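PDB 3R6H: enoyl-CoA hydratase, EchA3 from Mycobacterium marinum M, which probably acts as a lyase of the enoyl-CoA hydratase/isomerase family, with a likely role in lipid metabolism. Local coordinates for residues R90-P95 and M144-L149; E86-L91 and I107-F112; L51-A54 and V59-G62. All blocks are in the same frame, centred on the assembly; numbering follows the deposited sequence.

The three contacts trace a path through one crotonase-type subunit. Contact 3 comes first along the chain, where strand 50-54 meets the loop ahead of helix 66-69; contacts 2 and 1 then both start from helix 75-92, sharing Arg90 and Leu91. Their centres lie about 8 Å apart, with Val146 of contact 1 resting on Ser88 and Phe112 of contact 2. Contact 3 is about 10 Å from contact 2 and about 15 Å from contact 1, centre to centre. Ser61 O probably accepts a hydrogen bond from Ile107 N (3.0 Å), tying contact 3 to contact 2. Together they link the sheet, through helices 109-114 and 75-92, to helix 141-150 in the subunit interior.

Contact 1 of 3, residues R90-P95 and M144-L149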
# COMPACT_ATOMS: atom_id res chain seq x y z
N ARG A 90 -3.36 22.47 3.03
CA ARG A 90 -2.76 23.53 2.22
C ARG A 90 -1.53 23.02 1.47
O ARG A 90 -1.35 23.32 0.29
CB ARG A 90 -2.40 24.75 3.08
CG ARG A 90 -1.97 25.94 2.26
CD ARG A 90 -1.79 27.19 3.07
NE ARG A 90 -1.38 28.31 2.21
CZ ARG A 90 -1.08 29.55 2.65
NH1 ARG A 90 -1.11 29.84 3.93
NH2 ARG A 90 -0.73 30.50 1.79
N LEU A 91 -0.69 22.24 2.16
CA LEU A 91 0.54 21.71 1.55
C LEU A 91 0.25 20.53 0.61
O LEU A 91 0.85 20.42 -0.46
CB LEU A 91 1.56 21.35 2.63
CG LEU A 91 2.09 22.61 3.34
CD1 LEU A 91 2.92 22.17 4.49
CD2 LEU A 91 2.85 23.53 2.39
N LEU A 92 -0.69 19.67 0.99
CA LEU A 92 -1.08 18.55 0.12
C LEU A 92 -1.75 18.97 -1.20
O LEU A 92 -1.70 18.23 -2.19
CB LEU A 92 -1.96 17.54 0.86
CG LEU A 92 -1.22 16.58 1.79
CD1 LEU A 92 -2.29 15.84 2.66
CD2 LEU A 92 -0.34 15.58 1.03
N SER A 93 -2.38 20.15 -1.18
CA SER A 93 -3.03 20.73 -2.35
C SER A 93 -2.24 21.90 -2.94
O SER A 93 -2.77 22.66 -3.74
CB SER A 93 -4.45 21.18 -2.00
OG SER A 93 -4.45 22.22 -1.05
N TYR A 94 -0.99 22.05 -2.55
CA TYR A 94 -0.19 23.16 -3.02
C TYR A 94 0.01 22.95 -4.53
O TYR A 94 0.26 21.82 -4.98
CB TYR A 94 1.16 23.25 -2.25
CG TYR A 94 1.79 24.62 -2.34
CD1 TYR A 94 1.22 25.70 -1.65
CD2 TYR A 94 2.92 24.84 -3.11
CE1 TYR A 94 1.78 26.97 -1.74
CE2 TYR A 94 3.49 26.11 -3.21
CZ TYR A 94 2.89 27.17 -2.53
OH TYR A 94 3.45 28.42 -2.65
N PRO A 95 -0.10 24.01 -5.34
CA PRO A 95 -0.01 23.80 -6.79
C PRO A 95 1.41 23.63 -7.33
O PRO A 95 1.57 23.38 -8.52
CB PRO A 95 -0.66 25.07 -7.37
CG PRO A 95 -0.39 26.08 -6.31
CD PRO A 95 -0.51 25.39 -5.02
N MET A 144 -5.48 10.63 10.48
CA MET A 144 -5.50 9.27 9.95
C MET A 144 -5.48 9.27 8.42
O MET A 144 -4.84 8.42 7.79
CB MET A 144 -6.70 8.46 10.47
CG MET A 144 -6.68 8.21 12.02
SD MET A 144 -5.32 7.11 12.51
CE MET A 144 -6.01 5.54 11.93
N GLU A 145 -6.19 10.21 7.83
CA GLU A 145 -6.24 10.26 6.36
C GLU A 145 -4.88 10.66 5.77
O GLU A 145 -4.48 10.15 4.71
CB GLU A 145 -7.33 11.23 5.91
CG GLU A 145 -8.76 10.77 6.26
CD GLU A 145 -9.29 9.65 5.43
OE1 GLU A 145 -8.73 9.34 4.34
OE2 GLU A 145 -10.30 9.03 5.87
N VAL A 146 -4.18 11.56 6.43
CA VAL A 146 -2.83 11.95 6.03
C VAL A 146 -1.88 10.74 6.09
O VAL A 146 -1.16 10.47 5.12
CB VAL A 146 -2.29 13.09 6.91
CG1 VAL A 146 -0.81 13.29 6.68
CG2 VAL A 146 -3.05 14.44 6.64
N LEU A 147 -1.95 9.97 7.18
CA LEU A 147 -1.15 8.75 7.29
C LEU A 147 -1.52 7.73 6.21
O LEU A 147 -0.66 7.14 5.58
CB LEU A 147 -1.25 8.12 8.67
CG LEU A 147 -0.70 8.90 9.86
CD1 LEU A 147 -1.00 8.12 11.12
CD2 LEU A 147 0.82 9.20 9.70
N LYS A 148 -2.83 7.53 6.00
CA LYS A 148 -3.30 6.48 5.08
C LYS A 148 -2.86 6.80 3.66
O LYS A 148 -2.62 5.90 2.87
CB LYS A 148 -4.81 6.39 5.12
CG LYS A 148 -5.34 5.09 4.51
CD LYS A 148 -6.82 4.97 4.69
CE LYS A 148 -7.57 5.72 3.64
NZ LYS A 148 -9.02 5.23 3.55
N LEU A 149 -2.74 8.09 3.34
CA LEU A 149 -2.32 8.48 2.01
C LEU A 149 -0.89 8.04 1.67
O LEU A 149 -0.57 7.87 0.48
CB LEU A 149 -2.40 10.01 1.84
CG LEU A 149 -2.18 10.60 0.45
CD1 LEU A 149 -3.23 10.19 -0.58
CD2 LEU A 149 -2.18 12.15 0.62
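Helix 75-92, in its last turn, faces helix 141-150 with its closest CA atoms, those of Leu92 and Val146, 9.0 Å apart. The distance is bridged by side chains alone, and chiefly by one leucine that sends its two methyl branches to different partners. Leu92 CD2 meets Leu149 CD2 at 3.9 Å, the two leucines reaching toward each other tip to tip. The other branch, CD1, lies 4.3 Å from Val146 CG2, a looser touch on the preceding turn of the same helix. The leucines reach the meeting point by different torsions: Leu92 sets CG opposite its carbonyl carbon (chi1 -78°), whereas Leu149 swings CG opposite its backbone N (chi1 -172°).

Just beyond the contact, Ser93 is the first residue to leave helical geometry, and the chain heads off into a loop. There the CD atom of Pro95 sits 3.6 Å above the plane of the Tyr94 ring, displaced toward its rim, while Tyr94 OH is hydrogen-bonded to Asp44. Helix 214-225 closes over the junction, with Ile220 touching both Leu92 and Val146 and Ala216 touching Leu149. Leu149 also packs on Gln157 of the third subunit, so this interhelical seam lies close to the trimer interface.

No hydrogen bond or salt bridge crosses between the two segments. Three branched aliphatic side chains do the joining through methyl groups, an interaction that rests on van der Waals contact and the burial of apolar groups, and that places little directional constraint on the two helices. The direct join between this pair of helices is thus apolar and modest in extent, and Ile220 and Ala216 of helix 214-225 add to it.

Contact 2 of 3, residues E86-L91 and I107-F112; sequences ELSYRL and IAMGAF
A small, buried helix-to-helix contact near the centre of the subunit brings Ser88, in the C-terminal third of helix 75-92, against Met109, the first residue of helix 109-114, and Phe112 a turn further on. The CA atoms of Ser88 and Phe112 are 7.2 Å apart, and the bent methionine reaches across to the short serine. Met109 leaves its helix with CG anti to the backbone N (chi1 -174°), then bends at the next two torsions, which carries its terminal methyl CE to 3.5 Å from Ser88 OG.

Helix 75-92 belongs to the right-handed crossover between the neighbouring parallel strands 50-54 and 98-102. In crotonase-fold enzymes, the helix corresponding to 109-114 contributes a backbone N-H to the oxyanion hole from its N-terminal end; a like role is plausible here. Ala108 occupies the N-cap position, and its carbonyl O lies 3.3 Å above the Phe112 ring, over the centre.

Ser88 OG approaches Phe112 O only to 3.8 Å, without a hydrogen bond. Ser116 OG mediates instead, hydrogen-bonded to both Ser88 OG and Phe112 O. Phe112 extends away from Ser88, its side chain about 4 Å from a bound potassium ion.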
# COMPACT_ATOMS: atom_id res chain seq x y z
N GLU A 86 -5.52 22.08 8.68
CA GLU A 86 -5.64 22.97 7.53
C GLU A 86 -4.26 23.19 6.83
O GLU A 86 -4.18 23.26 5.59
CB GLU A 86 -6.23 24.31 7.93
CG GLU A 86 -6.61 25.14 6.73
CD GLU A 86 -7.80 24.55 5.97
OE1 GLU A 86 -8.80 24.18 6.63
OE2 GLU A 86 -7.71 24.42 4.72
N LEU A 87 -3.20 23.32 7.62
CA LEU A 87 -1.85 23.40 7.04
C LEU A 87 -1.50 22.15 6.22
O LEU A 87 -0.94 22.28 5.13
CB LEU A 87 -0.76 23.67 8.09
CG LEU A 87 -0.48 25.13 8.45
CD1 LEU A 87 0.23 25.23 9.82
CD2 LEU A 87 0.33 25.82 7.33
N SER A 88 -1.79 20.96 6.75
CA SER A 88 -1.61 19.72 5.94
C SER A 88 -2.36 19.79 4.63
O SER A 88 -1.83 19.45 3.59
CB SER A 88 -2.06 18.46 6.70
OG SER A 88 -1.18 18.14 7.73
N TYR A 89 -3.62 20.21 4.68
CA TYR A 89 -4.45 20.34 3.50
C TYR A 89 -3.83 21.34 2.51
O TYR A 89 -3.76 21.08 1.32
CB TYR A 89 -5.86 20.82 3.90
CG TYR A 89 -6.83 20.83 2.72
CD1 TYR A 89 -6.84 21.88 1.81
CD2 TYR A 89 -7.69 19.78 2.52
CE1 TYR A 89 -7.68 21.86 0.72
CE2 TYR A 89 -8.54 19.76 1.45
CZ TYR A 89 -8.54 20.79 0.55
OH TYR A 89 -9.41 20.74 -0.53
N ARG A 90 -3.36 22.47 3.03
CA ARG A 90 -2.76 23.53 2.22
C ARG A 90 -1.53 23.02 1.47
O ARG A 90 -1.35 23.32 0.29
CB ARG A 90 -2.40 24.75 3.08
CG ARG A 90 -1.97 25.94 2.26
CD ARG A 90 -1.79 27.19 3.07
NE ARG A 90 -1.38 28.31 2.21
CZ ARG A 90 -1.08 29.55 2.65
NH1 ARG A 90 -1.11 29.84 3.93
NH2 ARG A 90 -0.73 30.50 1.79
N LEU A 91 -0.69 22.24 2.16
CA LEU A 91 0.54 21.71 1.55
C LEU A 91 0.25 20.53 0.61
O LEU A 91 0.85 20.42 -0.46
CB LEU A 91 1.56 21.35 2.63
CG LEU A 91 2.09 22.61 3.34
CD1 LEU A 91 2.92 22.17 4.49
CD2 LEU A 91 2.85 23.53 2.39
N ILE A 107 7.30 14.18 15.19
CA ILE A 107 6.42 13.48 16.13
C ILE A 107 5.00 14.04 16.04
O ILE A 107 4.80 15.27 16.02
CB ILE A 107 6.92 13.60 17.60
CG1 ILE A 107 8.36 13.13 17.74
CG2 ILE A 107 5.98 12.85 18.56
CD1 ILE A 107 8.57 11.67 17.37
N ALA A 108 4.04 13.11 15.95
CA ALA A 108 2.61 13.44 16.04
C ALA A 108 2.25 14.47 14.95
O ALA A 108 2.48 14.18 13.77
CB ALA A 108 2.25 13.91 17.45
N MET A 109 1.77 15.68 15.27
CA MET A 109 1.52 16.66 14.19
C MET A 109 2.78 16.96 13.34
O MET A 109 2.66 17.29 12.16
CB MET A 109 0.89 17.96 14.73
CG MET A 109 0.49 18.97 13.66
SD MET A 109 -0.88 18.44 12.60
CE MET A 109 -0.21 18.84 11.00
N GLY A 110 3.98 16.80 13.89
CA GLY A 110 5.20 16.97 13.11
C GLY A 110 5.30 15.89 12.02
O GLY A 110 5.74 16.16 10.91
N ALA A 111 4.91 14.67 12.38
CA ALA A 111 4.84 13.58 11.40
C ALA A 111 3.75 13.81 10.35
O ALA A 111 3.91 13.49 9.17
CB ALA A 111 4.64 12.21 12.15
N PHE A 112 2.60 14.33 10.77
CA PHE A 112 1.54 14.59 9.80
C PHE A 112 1.95 15.70 8.84
O PHE A 112 1.68 15.60 7.64
CB PHE A 112 0.20 14.89 10.47
CG PHE A 112 -0.15 13.94 11.57
CD1 PHE A 112 0.12 12.56 11.47
CD2 PHE A 112 -0.76 14.40 12.72
CE1 PHE A 112 -0.17 11.70 12.51
CE2 PHE A 112 -1.05 13.55 13.76
CZ PHE A 112 -0.77 12.19 13.68

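Contact 3 of 3, residues L51-A54 and V59-G62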
# COMPACT_ATOMS: atom_id res chain seq x y z
N LEU A 51 8.61 24.65 -3.16
CA LEU A 51 8.68 25.16 -1.81
C LEU A 51 9.30 24.09 -0.90
O LEU A 51 8.84 22.94 -0.91
CB LEU A 51 7.26 25.46 -1.32
CG LEU A 51 7.09 26.04 0.05
CD1 LEU A 51 7.86 27.39 0.18
CD2 LEU A 51 5.57 26.21 0.37
N VAL A 52 10.26 24.50 -0.09
CA VAL A 52 10.90 23.66 0.91
C VAL A 52 10.39 24.06 2.29
O VAL A 52 10.35 25.27 2.64
CB VAL A 52 12.43 23.80 0.85
CG1 VAL A 52 13.11 23.05 2.02
CG2 VAL A 52 12.98 23.33 -0.51
N ILE A 53 9.99 23.07 3.09
CA ILE A 53 9.68 23.29 4.51
C ILE A 53 10.69 22.54 5.34
O ILE A 53 10.81 21.32 5.17
CB ILE A 53 8.27 22.74 4.91
CG1 ILE A 53 7.16 23.19 3.93
CG2 ILE A 53 7.94 23.07 6.36
CD1 ILE A 53 6.96 24.67 3.89
N ALA A 54 11.41 23.25 6.24
CA ALA A 54 12.49 22.68 7.04
C ALA A 54 12.24 22.92 8.52
O ALA A 54 11.52 23.85 8.89
CB ALA A 54 13.88 23.29 6.64
N VAL A 59 15.26 19.21 15.57
CA VAL A 59 13.98 18.54 15.27
C VAL A 59 13.40 19.04 13.96
O VAL A 59 13.68 20.14 13.53
CB VAL A 59 12.86 18.82 16.34
CG1 VAL A 59 13.29 18.40 17.78
CG2 VAL A 59 12.40 20.31 16.32
N PHE A 60 12.52 18.24 13.34
CA PHE A 60 11.60 18.80 12.38
C PHE A 60 10.49 19.54 13.17
O PHE A 60 10.41 20.77 13.15
CB PHE A 60 11.01 17.75 11.45
CG PHE A 60 10.08 18.33 10.43
CD1 PHE A 60 10.57 19.23 9.48
CD2 PHE A 60 8.73 18.01 10.42
CE1 PHE A 60 9.70 19.81 8.52
CE2 PHE A 60 7.87 18.58 9.49
CZ PHE A 60 8.34 19.49 8.54
N SER A 61 9.68 18.78 13.89
CA SER A 61 8.72 19.33 14.84
C SER A 61 8.29 18.26 15.84
O SER A 61 8.07 17.11 15.47
CB SER A 61 7.50 19.91 14.13
OG SER A 61 6.48 20.30 15.06
N GLY A 62 8.13 18.64 17.10
CA GLY A 62 7.68 17.70 18.12
C GLY A 62 6.19 17.51 18.16
O GLY A 62 5.69 16.68 18.91
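Phe60 brings its ring up to the end of strand 50-54, beside the Ile53 carbonyl and the Ala54 main chain. Its CE1 atom lies 3.8 Å from Ile53 O, which sits at the ring edge near the ring plane. The same CE1 comes within 4.0 Å of Ala54 C, and that approach is oblique. Next along the rim, CZ meets the side chain of Ile53 through its CG2 methyl at 4.2 Å. The CE1 and CZ corner of the ring therefore touches both backbone and an aliphatic side chain, while the Ala54 methyl points away from the loop.

The ring arrives there because Phe60 places CG anti to its backbone N (chi1 -178°), directing the phenyl group back toward the strand just as the chain turns a corner. The CA atoms of Ala54 and Phe60 are 6.7 Å apart, and no hydrogen bond joins the two segments. The loop is held by Asn26: its ND2 bonds to Phe60 O, and Ser61 OG bonds to Asn26 O. In crotonase relatives, the loop following this strand supplies one of the oxyanion-hole N-H groups, so a comparable position is likely for this one.

Strand 50-54 runs parallel to both its neighbours in the six-stranded sheet, and Phe60 touches each of them, Met20 on strand 15-20 and Ile100 and Cys102 on strand 98-102, while Ala54 packs on Leu187 of helix 186-198.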